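Local coordinates for protein hookworm platelet inhibitor 1 (Ancylostoma caninum, PDB 4TPV) that inhibits platelet aggregation and the adhesion of resting platelets to fibrinogen and collagen, possibly by binding the integrins glycoprotein IIb/IIIa and alpha-2/beta-1, at residues G97-K102 / G143-Y149; K58-E62 / G129-V133; T36-R40 / S156-Y161; M15-F19 / N79-A84. All blocks are in the same frame, centred on the assembly; numbering follows the deposited sequence.

Contact 1. Residues G97-K102 / G143-Y149; sequences GKVYNK and GDGKTIY
Three backbone hydrogen bonds tie these two extended loops together: Ile148 N to Lys98 O at 2.7 Å, Tyr100 N to Lys146 O at 2.9 Å, and Gly145 N to Tyr100 O at 2.8 Å. The first two frame a single antiparallel beta bridge, Val99 with Thr147, CA atoms 4.5 Å apart. Beyond it, residues 143 to 146 make a type II turn, with Lys146 N bonded to Gly143 O (3.1 Å) and Gly145 at positive phi. From this turn Asp144 (chi1 t) accepts Lys102 N on OD1 at 2.9 Å, while a water joins Asp144 OD2 to Lys102 O. A second water links Gly97 O with Tyr149 OH. Lys98 CB sits over the Tyr149 ring, 3.9 Å from its centroid, a CH-pi contact, and Tyr100 CB meets Ile148 CG1 at 3.7 Å. The Tyr100 ring (chi1 t) turns its edge to Gly143 O and rests on helix 107-113. An isolated beta bridge thus pins the segment after strand 130-138 to the loop between helices 80-89 and 107-113 of the CAP fold.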
loop_
_atom_site.group_PDB
_atom_site.type_symbol
_atom_site.label_atom_id
_atom_site.label_comp_id
_atom_site.label_asym_id
_atom_site.label_seq_id
_atom_site.Cartn_x
_atom_site.Cartn_y
_atom_site.Cartn_z
ATOM N N GLY A 97 11.989 8.018 -11.692
ATOM C CA GLY A 97 11.877 9.277 -11.002
ATOM C C GLY A 97 10.532 9.428 -10.318
ATOM O O GLY A 97 9.778 8.466 -10.165
ATOM N N LYS A 98 10.231 10.652 -9.921
ATOM C CA LYS A 98 9.101 10.891 -9.026
ATOM C C LYS A 98 7.755 10.938 -9.732
ATOM O O LYS A 98 6.708 10.903 -9.069
ATOM C CB LYS A 98 9.312 12.194 -8.250
ATOM C CG LYS A 98 9.166 13.431 -9.099
ATOM C CD LYS A 98 9.335 14.718 -8.279
ATOM C CE LYS A 98 10.791 15.031 -7.996
ATOM N NZ LYS A 98 10.951 16.387 -7.371
ATOM N N VAL A 99 7.770 10.995 -11.061
ATOM C CA VAL A 99 6.514 11.151 -11.804
ATOM C C VAL A 99 5.984 9.806 -12.253
ATOM O O VAL A 99 6.692 9.025 -12.876
ATOM C CB VAL A 99 6.675 12.063 -13.045
ATOM C CG1 VAL A 99 5.346 12.179 -13.798
ATOM C CG2 VAL A 99 7.187 13.449 -12.646
ATOM N N TYR A 100 4.731 9.517 -11.902
ATOM C CA TYR A 100 4.122 8.273 -12.316
ATOM C C TYR A 100 3.828 8.277 -13.817
ATOM O O TYR A 100 3.206 9.199 -14.351
ATOM C CB TYR A 100 2.827 8.019 -11.525
ATOM C CG TYR A 100 2.149 6.723 -11.931
ATOM C CD1 TYR A 100 2.795 5.499 -11.767
ATOM C CD2 TYR A 100 0.872 6.716 -12.471
ATOM C CE1 TYR A 100 2.205 4.310 -12.149
ATOM C CE2 TYR A 100 0.250 5.496 -12.839
ATOM C CZ TYR A 100 0.934 4.302 -12.677
ATOM O OH TYR A 100 0.373 3.096 -13.038
ATOM N N ASN A 101 4.307 7.247 -14.500
ATOM C CA ASN A 101 4.004 7.075 -15.910
ATOM C C ASN A 101 3.170 5.814 -16.047
ATOM O O ASN A 101 3.627 4.707 -15.748
ATOM C CB ASN A 101 5.281 7.005 -16.747
ATOM C CG ASN A 101 6.126 8.264 -16.643
ATOM O OD1 ASN A 101 5.610 9.385 -16.574
ATOM N ND2 ASN A 101 7.441 8.084 -16.635
ATOM N N LYS A 102 1.910 5.980 -16.436
ATOM C CA LYS A 102 1.006 4.839 -16.491
ATOM C C LYS A 102 1.382 3.964 -17.685
ATOM O O LYS A 102 1.009 4.242 -18.820
ATOM C CB LYS A 102 -0.448 5.318 -16.577
ATOM C CG LYS A 102 -1.511 4.212 -16.677
ATOM C CD LYS A 102 -2.909 4.814 -16.605
ATOM C CE LYS A 102 -3.996 3.784 -16.811
ATOM N NZ LYS A 102 -4.043 2.774 -15.733
ATOM N N GLY A 143 -2.468 8.780 -10.346
ATOM C CA GLY A 143 -2.915 9.044 -11.700
ATOM C C GLY A 143 -1.730 9.273 -12.617
ATOM O O GLY A 143 -0.671 9.725 -12.165
ATOM N N ASP A 144 -1.920 8.969 -13.898
ATOM C CA ASP A 144 -0.891 9.180 -14.919
ATOM C C ASP A 144 -0.402 10.619 -14.877
ATOM O O ASP A 144 -1.201 11.560 -14.886
ATOM C CB ASP A 144 -1.446 8.841 -16.303
ATOM C CG ASP A 144 -0.382 8.802 -17.378
ATOM O OD1 ASP A 144 0.811 8.586 -17.072
ATOM O OD2 ASP A 144 -0.763 8.964 -18.559
ATOM N N GLY A 145 0.925 10.773 -14.838
ATOM C CA GLY A 145 1.545 12.082 -14.906
ATOM C C GLY A 145 1.632 12.819 -13.584
ATOM O O GLY A 145 2.200 13.920 -13.518
ATOM N N LYS A 146 1.061 12.232 -12.542
ATOM C CA LYS A 146 1.067 12.877 -11.232
ATOM C C LYS A 146 2.323 12.502 -10.453
ATOM O O LYS A 146 2.949 11.466 -10.697
ATOM C CB LYS A 146 -0.199 12.512 -10.442
ATOM C CG LYS A 146 -1.479 12.946 -11.164
ATOM C CD LYS A 146 -2.746 12.615 -10.376
ATOM C CE LYS A 146 -2.861 13.472 -9.142
ATOM N NZ LYS A 146 -4.167 13.249 -8.449
ATOM N N THR A 147 2.677 13.352 -9.496
ATOM C CA THR A 147 3.872 13.125 -8.693
ATOM C C THR A 147 3.600 12.084 -7.607
ATOM O O THR A 147 2.698 12.270 -6.775
ATOM C CB THR A 147 4.346 14.452 -8.070
ATOM O OG1 THR A 147 4.671 15.371 -9.122
ATOM C CG2 THR A 147 5.585 14.231 -7.193
ATOM N N ILE A 148 4.363 10.989 -7.645
ATOM C CA ILE A 148 4.243 9.902 -6.667
ATOM C C ILE A 148 4.645 10.369 -5.273
ATOM O O ILE A 148 3.979 10.040 -4.272
ATOM C CB ILE A 148 5.115 8.683 -7.056
ATOM C CG1 ILE A 148 4.840 8.231 -8.486
ATOM C CG2 ILE A 148 4.885 7.521 -6.061
ATOM C CD1 ILE A 148 5.961 7.316 -9.045
ATOM N N TYR A 149 5.747 11.116 -5.203
ATOM C CA TYR A 149 6.265 11.612 -3.930
ATOM C C TYR A 149 6.987 12.923 -4.120
ATOM O O TYR A 149 7.678 13.113 -5.136
ATOM C CB TYR A 149 7.229 10.599 -3.306
ATOM C CG TYR A 149 8.359 10.211 -4.242
ATOM C CD1 TYR A 149 9.557 10.939 -4.286
ATOM C CD2 TYR A 149 8.229 9.118 -5.079
ATOM C CE1 TYR A 149 10.570 10.576 -5.158
ATOM C CE2 TYR A 149 9.234 8.737 -5.932
ATOM C CZ TYR A 149 10.409 9.462 -5.968
ATOM O OH TYR A 149 11.430 9.089 -6.838
HETATM O O HOH W 1 10.969 6.833 -8.188
HETATM O O HOH W 2 1.011 7.108 -19.831
#

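Contact 2. Residues K58-E62 / G129-V133; sequences KCSEE and GKTHV
Helix 46-56 has ended by Lys58, and the chain then runs as an irregular loop past strand 130-133, touching it mainly through one imidazole. Cys59 has left helical geometry with positive phi (63/30); its CA lies 7.2 Å from that of His132, the nearest CA pair. Its carbonyl O approaches His132 CE1 at 3.5 Å, and its SG, in a disulfide with Cys127, stands 5.2 Å from the imidazole centroid in an oblique sulfur-aromatic contact. Ser60 CB points away, but its carbonyl O lies at the ring edge, 3.2 Å from His132 ND1, and a water spans the same two atoms, 3.2 Å from Ser60 O and 2.6 Å from ND1. Ser60 OG accepts Glu62 N at 3.2 Å, forming an ST turn. Glu61 then brings its CG to 4.0 Å from His132 CE1, and a second water sits 2.7 Å from both Glu61 OE2 and His132 NE2. Across the gap His132 takes chi1 m, its CB directed toward the loop, and Lys130 offers CD 4.3 Å from Glu61 OE2. This is a small, hydrated surface contact, in which a disulfide-tethered loop of the CAP domain lies against a central strand of its sheet.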
loop_
_atom_site.group_PDB
_atom_site.type_symbol
_atom_site.label_atom_id
_atom_site.label_comp_id
_atom_site.label_asym_id
_atom_site.label_seq_id
_atom_site.Cartn_x
_atom_site.Cartn_y
_atom_site.Cartn_z
ATOM N N LYS A 58 -14.526 -10.391 -8.335
ATOM C CA LYS A 58 -14.779 -10.317 -9.769
ATOM C C LYS A 58 -13.743 -11.137 -10.527
ATOM O O LYS A 58 -13.941 -11.472 -11.688
ATOM C CB LYS A 58 -14.774 -8.862 -10.247
ATOM C CG LYS A 58 -15.855 -7.994 -9.594
ATOM C CD LYS A 58 -15.810 -6.609 -10.216
ATOM C CE LYS A 58 -16.607 -5.582 -9.457
ATOM N NZ LYS A 58 -16.129 -4.219 -9.883
ATOM N N CYS A 59 -12.641 -11.450 -9.858
ATOM C CA CYS A 59 -11.621 -12.361 -10.393
ATOM C C CYS A 59 -10.945 -11.848 -11.659
ATOM O O CYS A 59 -10.530 -12.643 -12.505
ATOM C CB CYS A 59 -12.221 -13.744 -10.663
ATOM S SG CYS A 59 -12.441 -14.718 -9.119
ATOM N N SER A 60 -10.838 -10.529 -11.784
ATOM C CA SER A 60 -10.016 -9.928 -12.830
ATOM C C SER A 60 -8.535 -10.104 -12.475
ATOM O O SER A 60 -8.185 -10.202 -11.298
ATOM C CB SER A 60 -10.348 -8.442 -13.005
ATOM O OG SER A 60 -9.576 -7.884 -14.054
ATOM N N GLU A 61 -7.664 -10.163 -13.485
ATOM C CA GLU A 61 -6.235 -10.206 -13.212
ATOM C C GLU A 61 -5.599 -8.831 -13.324
ATOM O O GLU A 61 -4.392 -8.694 -13.118
ATOM C CB GLU A 61 -5.527 -11.191 -14.151
ATOM C CG GLU A 61 -5.940 -12.639 -13.917
ATOM C CD GLU A 61 -5.046 -13.649 -14.609
ATOM O OE1 GLU A 61 -4.107 -13.237 -15.327
ATOM O OE2 GLU A 61 -5.286 -14.863 -14.424
ATOM N N GLU A 62 -6.415 -7.824 -13.630
ATOM C CA GLU A 62 -5.951 -6.436 -13.773
ATOM C C GLU A 62 -6.649 -5.528 -12.755
ATOM O O GLU A 62 -7.797 -5.806 -12.375
ATOM C CB GLU A 62 -6.228 -5.922 -15.186
ATOM C CG GLU A 62 -5.606 -6.743 -16.296
ATOM C CD GLU A 62 -4.103 -6.577 -16.365
ATOM O OE1 GLU A 62 -3.571 -5.670 -15.678
ATOM O OE2 GLU A 62 -3.452 -7.351 -17.105
ATOM N N GLY A 129 -8.742 -21.783 -9.134
ATOM C CA GLY A 129 -7.555 -22.520 -8.736
ATOM C C GLY A 129 -6.323 -21.660 -8.575
ATOM O O GLY A 129 -5.262 -22.166 -8.197
ATOM N N LYS A 130 -6.455 -20.367 -8.857
ATOM C CA LYS A 130 -5.379 -19.411 -8.608
ATOM C C LYS A 130 -5.735 -18.472 -7.465
ATOM O O LYS A 130 -6.880 -18.057 -7.337
ATOM C CB LYS A 130 -5.082 -18.573 -9.855
ATOM C CG LYS A 130 -4.704 -19.376 -11.076
ATOM C CD LYS A 130 -4.435 -18.470 -12.262
ATOM C CE LYS A 130 -4.205 -19.280 -13.531
ATOM N NZ LYS A 130 -5.409 -20.064 -13.944
ATOM N N THR A 131 -4.741 -18.102 -6.669
ATOM C CA THR A 131 -4.951 -17.116 -5.607
ATOM C C THR A 131 -4.860 -15.719 -6.195
ATOM O O THR A 131 -3.924 -15.413 -6.916
ATOM C CB THR A 131 -3.928 -17.292 -4.479
ATOM O OG1 THR A 131 -4.033 -18.625 -3.960
ATOM C CG2 THR A 131 -4.159 -16.281 -3.354
ATOM N N HIS A 132 -5.861 -14.893 -5.910
ATOM C CA HIS A 132 -5.804 -13.468 -6.215
ATOM C C HIS A 132 -5.670 -12.718 -4.908
ATOM O O HIS A 132 -6.431 -12.939 -3.969
ATOM C CB HIS A 132 -7.055 -12.965 -6.949
ATOM C CG HIS A 132 -7.188 -13.443 -8.367
ATOM N ND1 HIS A 132 -7.804 -12.689 -9.340
ATOM C CD2 HIS A 132 -6.775 -14.583 -8.977
ATOM C CE1 HIS A 132 -7.781 -13.347 -10.487
ATOM N NE2 HIS A 132 -7.157 -14.496 -10.297
ATOM N N VAL A 133 -4.675 -11.848 -4.849
ATOM C CA VAL A 133 -4.507 -10.955 -3.731
ATOM C C VAL A 133 -4.790 -9.561 -4.251
ATOM O O VAL A 133 -4.233 -9.164 -5.286
ATOM C CB VAL A 133 -3.087 -11.013 -3.160
ATOM C CG1 VAL A 133 -2.950 -10.018 -2.013
ATOM C CG2 VAL A 133 -2.754 -12.429 -2.712
HETATM O O HOH W 3 -9.260 -10.737 -8.336
HETATM O O HOH W 4 -6.846 -15.991 -12.477
#

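Contact 3. Residues T36-R40 / S156-Y161; sequences TSKMR and SRCSDY
Donors and acceptors pair off closely here. Ser37 O takes Arg157 N at 2.9 Å; Ser156 N also lies 3.2 Å from Ser37 O, but at too poor an angle to bond. One residue on, Lys38 O accepts the Tyr161 hydroxyl, OH to O 2.6 Å. Lys38, extended beyond a p chi1, carries NZ to Asp160 OD2 at 2.8 Å, a salt bridge. The same OD2 receives Arg157 NE at 2.8 Å and NH2 at 3.0 Å, so one carboxylate oxygen gathers both cations and offsets the closeness of Lys38 NZ to Arg157 NH2, 3.5 Å. A water joins Ser37 OG (2.7 Å) to Arg157 NH1 (3.1 Å), and Ser156 OG bonds to Ala153 O. Residues 158-161 form a 3-10 turn, with Asp160 N to Arg157 O at 3.0 Å and Tyr161 N to Cys158 O at 3.1 Å; it presents Asp160 and Tyr161 to the other segment. Arg40 lies over a face of the Tyr161 ring, CD 3.6 Å and CZ 4.7 Å from its centroid, combining CH-pi with cation-pi. Cys158 CB turns away into the disulfide with Cys176. The contact thus fastens the cysteine-rich C-terminal region to the link between helix 13-34, on which Thr36 and Met39 pack, and strand 43-44.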
loop_
_atom_site.group_PDB
_atom_site.type_symbol
_atom_site.label_atom_id
_atom_site.label_comp_id
_atom_site.label_asym_id
_atom_site.label_seq_id
_atom_site.Cartn_x
_atom_site.Cartn_y
_atom_site.Cartn_z
ATOM N N THR A 36 12.176 11.283 0.522
ATOM C CA THR A 36 10.807 11.727 0.322
ATOM C C THR A 36 10.337 12.503 1.554
ATOM O O THR A 36 10.419 11.985 2.670
ATOM C CB THR A 36 9.853 10.536 0.072
ATOM O OG1 THR A 36 9.757 9.731 1.259
ATOM C CG2 THR A 36 10.374 9.651 -1.076
ATOM N N SER A 37 9.823 13.715 1.339
ATOM C CA SER A 37 9.576 14.656 2.432
ATOM C C SER A 37 8.255 14.517 3.202
ATOM O O SER A 37 8.107 15.151 4.244
ATOM C CB SER A 37 9.667 16.081 1.894
ATOM O OG SER A 37 8.741 16.273 0.835
ATOM N N LYS A 38 7.302 13.730 2.699
ATOM C CA LYS A 38 6.031 13.557 3.415
ATOM C C LYS A 38 5.381 12.204 3.120
ATOM O O LYS A 38 4.198 12.100 2.766
ATOM C CB LYS A 38 5.085 14.719 3.098
ATOM C CG LYS A 38 4.867 15.044 1.638
ATOM C CD LYS A 38 3.816 16.149 1.513
ATOM C CE LYS A 38 3.746 16.683 0.091
ATOM N NZ LYS A 38 2.721 17.776 -0.018
ATOM N N MET A 39 6.168 11.151 3.313
ATOM C CA MET A 39 5.658 9.797 3.135
ATOM C C MET A 39 4.845 9.429 4.361
ATOM O O MET A 39 5.371 9.390 5.462
ATOM C CB MET A 39 6.796 8.797 2.934
ATOM C CG MET A 39 6.306 7.385 2.654
ATOM S SD MET A 39 5.834 7.114 0.941
ATOM C CE MET A 39 7.409 7.154 0.072
ATOM N N ARG A 40 3.557 9.164 4.169
ATOM C CA ARG A 40 2.690 8.804 5.304
ATOM C C ARG A 40 2.829 7.355 5.765
ATOM O O ARG A 40 3.030 6.430 4.978
ATOM C CB ARG A 40 1.223 9.087 4.951
ATOM C CG ARG A 40 0.956 10.602 4.759
ATOM C CD ARG A 40 -0.512 10.988 4.860
ATOM N NE ARG A 40 -0.997 10.862 6.241
ATOM C CZ ARG A 40 -2.041 11.523 6.726
ATOM N NH1 ARG A 40 -2.706 12.367 5.958
ATOM N NH2 ARG A 40 -2.412 11.336 7.986
ATOM N N SER A 156 9.944 16.456 6.548
ATOM C CA SER A 156 10.023 17.903 6.509
ATOM C C SER A 156 8.711 18.552 6.068
ATOM O O SER A 156 8.512 19.748 6.275
ATOM C CB SER A 156 11.171 18.343 5.582
ATOM O OG SER A 156 10.964 17.884 4.255
ATOM N N ARG A 157 7.817 17.777 5.461
ATOM C CA ARG A 157 6.563 18.359 4.997
ATOM C C ARG A 157 5.328 17.627 5.527
ATOM O O ARG A 157 4.275 17.713 4.922
ATOM C CB ARG A 157 6.537 18.405 3.461
ATOM C CG ARG A 157 7.488 19.468 2.892
ATOM C CD ARG A 157 7.503 19.484 1.375
ATOM N NE ARG A 157 6.220 19.877 0.780
ATOM C CZ ARG A 157 6.030 20.047 -0.527
ATOM N NH1 ARG A 157 7.037 19.869 -1.376
ATOM N NH2 ARG A 157 4.836 20.388 -0.989
ATOM N N CYS A 158 5.455 16.924 6.651
ATOM C CA CYS A 158 4.290 16.313 7.303
ATOM C C CYS A 158 3.137 17.310 7.531
ATOM O O CYS A 158 1.960 16.957 7.438
ATOM C CB CYS A 158 4.690 15.686 8.644
ATOM S SG CYS A 158 5.709 14.202 8.475
ATOM N N SER A 159 3.472 18.559 7.813
ATOM C CA SER A 159 2.438 19.548 8.122
ATOM C C SER A 159 1.575 19.916 6.906
ATOM O O SER A 159 0.529 20.538 7.054
ATOM C CB SER A 159 3.065 20.808 8.722
ATOM O OG SER A 159 3.898 21.468 7.790
ATOM N N ASP A 160 2.019 19.543 5.712
ATOM C CA ASP A 160 1.204 19.708 4.508
ATOM C C ASP A 160 -0.133 18.996 4.630
ATOM O O ASP A 160 -1.099 19.373 3.971
ATOM C CB ASP A 160 1.931 19.171 3.273
ATOM C CG ASP A 160 3.001 20.105 2.764
ATOM O OD1 ASP A 160 3.306 21.126 3.432
ATOM O OD2 ASP A 160 3.552 19.795 1.692
ATOM N N TYR A 161 -0.171 17.943 5.442
ATOM C CA TYR A 161 -1.386 17.154 5.638
ATOM C C TYR A 161 -2.330 17.765 6.667
ATOM O O TYR A 161 -3.445 17.277 6.871
ATOM C CB TYR A 161 -1.014 15.730 6.041
ATOM C CG TYR A 161 -0.242 15.015 4.959
ATOM C CD1 TYR A 161 -0.806 14.799 3.711
ATOM C CD2 TYR A 161 1.066 14.582 5.173
ATOM C CE1 TYR A 161 -0.104 14.149 2.713
ATOM C CE2 TYR A 161 1.775 13.920 4.182
ATOM C CZ TYR A 161 1.195 13.715 2.951
ATOM O OH TYR A 161 1.894 13.069 1.950
HETATM O O HOH W 5 9.664 18.452 -0.552
#

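Contact 4. Residues M15-F19 / N79-A84; sequences MREMF and NIPLEA
Pro81 is the principal bump on the helix that starts at Ile80, and it fits a hollow on helix 15-19 lined by Met15, Met18 and Phe19. The two short segments run nearly parallel, their axes 9.5 Å apart and crossing at -28°; the closest CA pair is Phe19 with Pro81, 5.5 Å. Pro81 CB stands almost on the normal of the Phe19 ring, 4.1 Å from its centroid, a CH-pi contact over the face, with Pro81 CA 3.7 Å from Phe19 CE1. The other walls close at Met18 CB to Pro81 CG, 3.8 Å, and Met15 CE to Pro81 CD, 4.2 Å. Met15 (chi1 m, chi2 t, chi3 p) curls its methyl against Ile80 as well, CE to CB 4.0 Å. Ala84 CB lies at the edge of the Phe19 ring, 4.5 Å from CE1; Ile80 CG2 is 4.3 Å from Phe19 CZ. Asn79 is the N-cap: OD1 accepts Leu82 N at 2.9 Å, while its ND2 lies 3.6 Å from Met18 SD. On the side facing the sheet, Phe19, Ile80 and Ala84 all touch Val133 of strand 130-138. With no hydrogen bond between the segments, the two helices are held by apolar shape fit; the Asn79 cap serves its own helix, not the joint.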
loop_
_atom_site.group_PDB
_atom_site.type_symbol
_atom_site.label_atom_id
_atom_site.label_comp_id
_atom_site.label_asym_id
_atom_site.label_seq_id
_atom_site.Cartn_x
_atom_site.Cartn_y
_atom_site.Cartn_z
ATOM N N MET A 15 -2.390 -11.799 9.330
ATOM C CA MET A 15 -2.033 -11.423 7.967
ATOM C C MET A 15 -2.285 -9.938 7.683
ATOM O O MET A 15 -1.555 -9.330 6.912
ATOM C CB MET A 15 -2.801 -12.270 6.963
ATOM C CG MET A 15 -2.496 -13.760 7.055
ATOM S SD MET A 15 -3.562 -14.718 5.955
ATOM C CE MET A 15 -3.192 -13.865 4.418
ATOM N N ARG A 16 -3.338 -9.376 8.277
ATOM C CA ARG A 16 -3.609 -7.946 8.102
ATOM C C ARG A 16 -2.412 -7.165 8.607
ATOM O O ARG A 16 -1.934 -6.252 7.947
ATOM C CB ARG A 16 -4.892 -7.514 8.822
ATOM C CG ARG A 16 -6.143 -8.166 8.264
ATOM C CD ARG A 16 -7.370 -7.806 9.073
ATOM N NE ARG A 16 -8.568 -8.309 8.411
ATOM C CZ ARG A 16 -9.289 -9.350 8.823
ATOM N NH1 ARG A 16 -8.969 -9.998 9.939
ATOM N NH2 ARG A 16 -10.353 -9.728 8.119
ATOM N N GLU A 17 -1.902 -7.558 9.772
ATOM C CA GLU A 17 -0.720 -6.932 10.340
ATOM C C GLU A 17 0.504 -7.144 9.442
ATOM O O GLU A 17 1.281 -6.215 9.228
ATOM C CB GLU A 17 -0.463 -7.478 11.754
ATOM C CG GLU A 17 0.526 -6.663 12.555
ATOM C CD GLU A 17 0.631 -7.144 13.996
ATOM O OE1 GLU A 17 0.554 -8.373 14.222
ATOM O OE2 GLU A 17 0.773 -6.294 14.901
ATOM N N MET A 18 0.660 -8.342 8.887
ATOM C CA MET A 18 1.779 -8.621 8.000
ATOM C C MET A 18 1.699 -7.696 6.791
ATOM O O MET A 18 2.679 -7.088 6.425
ATOM C CB MET A 18 1.805 -10.086 7.566
ATOM C CG MET A 18 2.200 -11.046 8.687
ATOM S SD MET A 18 1.878 -12.745 8.174
ATOM C CE MET A 18 2.187 -13.635 9.711
ATOM N N PHE A 19 0.517 -7.543 6.208
ATOM C CA PHE A 19 0.383 -6.647 5.061
ATOM C C PHE A 19 0.772 -5.214 5.419
ATOM O O PHE A 19 1.488 -4.546 4.670
ATOM C CB PHE A 19 -1.053 -6.665 4.531
ATOM C CG PHE A 19 -1.328 -7.743 3.516
ATOM C CD1 PHE A 19 -0.766 -7.690 2.255
ATOM C CD2 PHE A 19 -2.205 -8.769 3.805
ATOM C CE1 PHE A 19 -1.053 -8.674 1.308
ATOM C CE2 PHE A 19 -2.493 -9.746 2.866
ATOM C CZ PHE A 19 -1.912 -9.694 1.607
ATOM N N ASN A 79 4.785 -16.868 2.139
ATOM C CA ASN A 79 3.421 -16.673 2.589
ATOM C C ASN A 79 2.742 -15.625 1.714
ATOM O O ASN A 79 3.376 -15.022 0.835
ATOM C CB ASN A 79 3.368 -16.317 4.087
ATOM C CG ASN A 79 3.766 -14.874 4.394
ATOM O OD1 ASN A 79 4.163 -14.103 3.516
ATOM N ND2 ASN A 79 3.678 -14.514 5.669
ATOM N N ILE A 80 1.436 -15.452 1.903
ATOM C CA ILE A 80 0.660 -14.643 0.972
ATOM C C ILE A 80 1.076 -13.161 0.970
ATOM O O ILE A 80 1.332 -12.600 -0.100
ATOM C CB ILE A 80 -0.847 -14.813 1.261
ATOM C CG1 ILE A 80 -1.247 -16.250 0.916
ATOM C CG2 ILE A 80 -1.665 -13.821 0.462
ATOM C CD1 ILE A 80 -2.723 -16.556 1.126
ATOM N N PRO A 81 1.208 -12.527 2.146
ATOM C CA PRO A 81 1.653 -11.129 2.151
ATOM C C PRO A 81 3.023 -10.929 1.482
ATOM O O PRO A 81 3.172 -9.979 0.708
ATOM C CB PRO A 81 1.701 -10.781 3.649
ATOM C CG PRO A 81 0.700 -11.695 4.272
ATOM C CD PRO A 81 0.805 -12.982 3.495
ATOM N N LEU A 82 3.999 -11.803 1.734
ATOM C CA LEU A 82 5.292 -11.659 1.069
ATOM C C LEU A 82 5.230 -11.960 -0.419
ATOM O O LEU A 82 5.895 -11.283 -1.202
ATOM C CB LEU A 82 6.354 -12.558 1.716
ATOM C CG LEU A 82 6.788 -12.079 3.100
ATOM C CD1 LEU A 82 7.579 -13.192 3.762
ATOM C CD2 LEU A 82 7.639 -10.794 2.977
ATOM N N GLU A 83 4.443 -12.960 -0.819
ATOM C CA GLU A 83 4.339 -13.299 -2.244
ATOM C C GLU A 83 3.813 -12.089 -3.022
ATOM O O GLU A 83 4.398 -11.697 -4.039
ATOM C CB GLU A 83 3.459 -14.552 -2.433
ATOM C CG GLU A 83 3.541 -15.236 -3.800
ATOM C CD GLU A 83 4.874 -15.949 -4.080
ATOM O OE1 GLU A 83 5.440 -16.649 -3.192
ATOM O OE2 GLU A 83 5.342 -15.832 -5.225
ATOM N N ALA A 84 2.762 -11.453 -2.521
ATOM C CA ALA A 84 2.223 -10.261 -3.166
ATOM C C ALA A 84 3.171 -9.074 -3.030
ATOM O O ALA A 84 3.454 -8.387 -4.017
ATOM C CB ALA A 84 0.855 -9.906 -2.575
#

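In the fold
Contacts 2 and 4 meet through strand 130-138: His132 faces the 58-62 loop, whereas Val133 next to it packs against the helices, CG2 to Ile80 CG2 3.6 Å and CG1 to Phe19 CZ 3.8 Å, so the 58-62 loop and the two helices lie on opposite faces of the sheet, as expected of an alpha-beta-alpha CAP sandwich. Contacts 1 and 3 also touch, Tyr149 CD1 to Thr36 CG2 at 3.6 Å, and contact 1 is nested inside the loop closed by contact 3; both fix the chain beyond strand 130-138. Helix 13-34 connects contact 4, near its start, with contact 3, just past its end; their centres are 26 Å apart, while contacts 2 and 3 lie farthest apart, centres 34 Å.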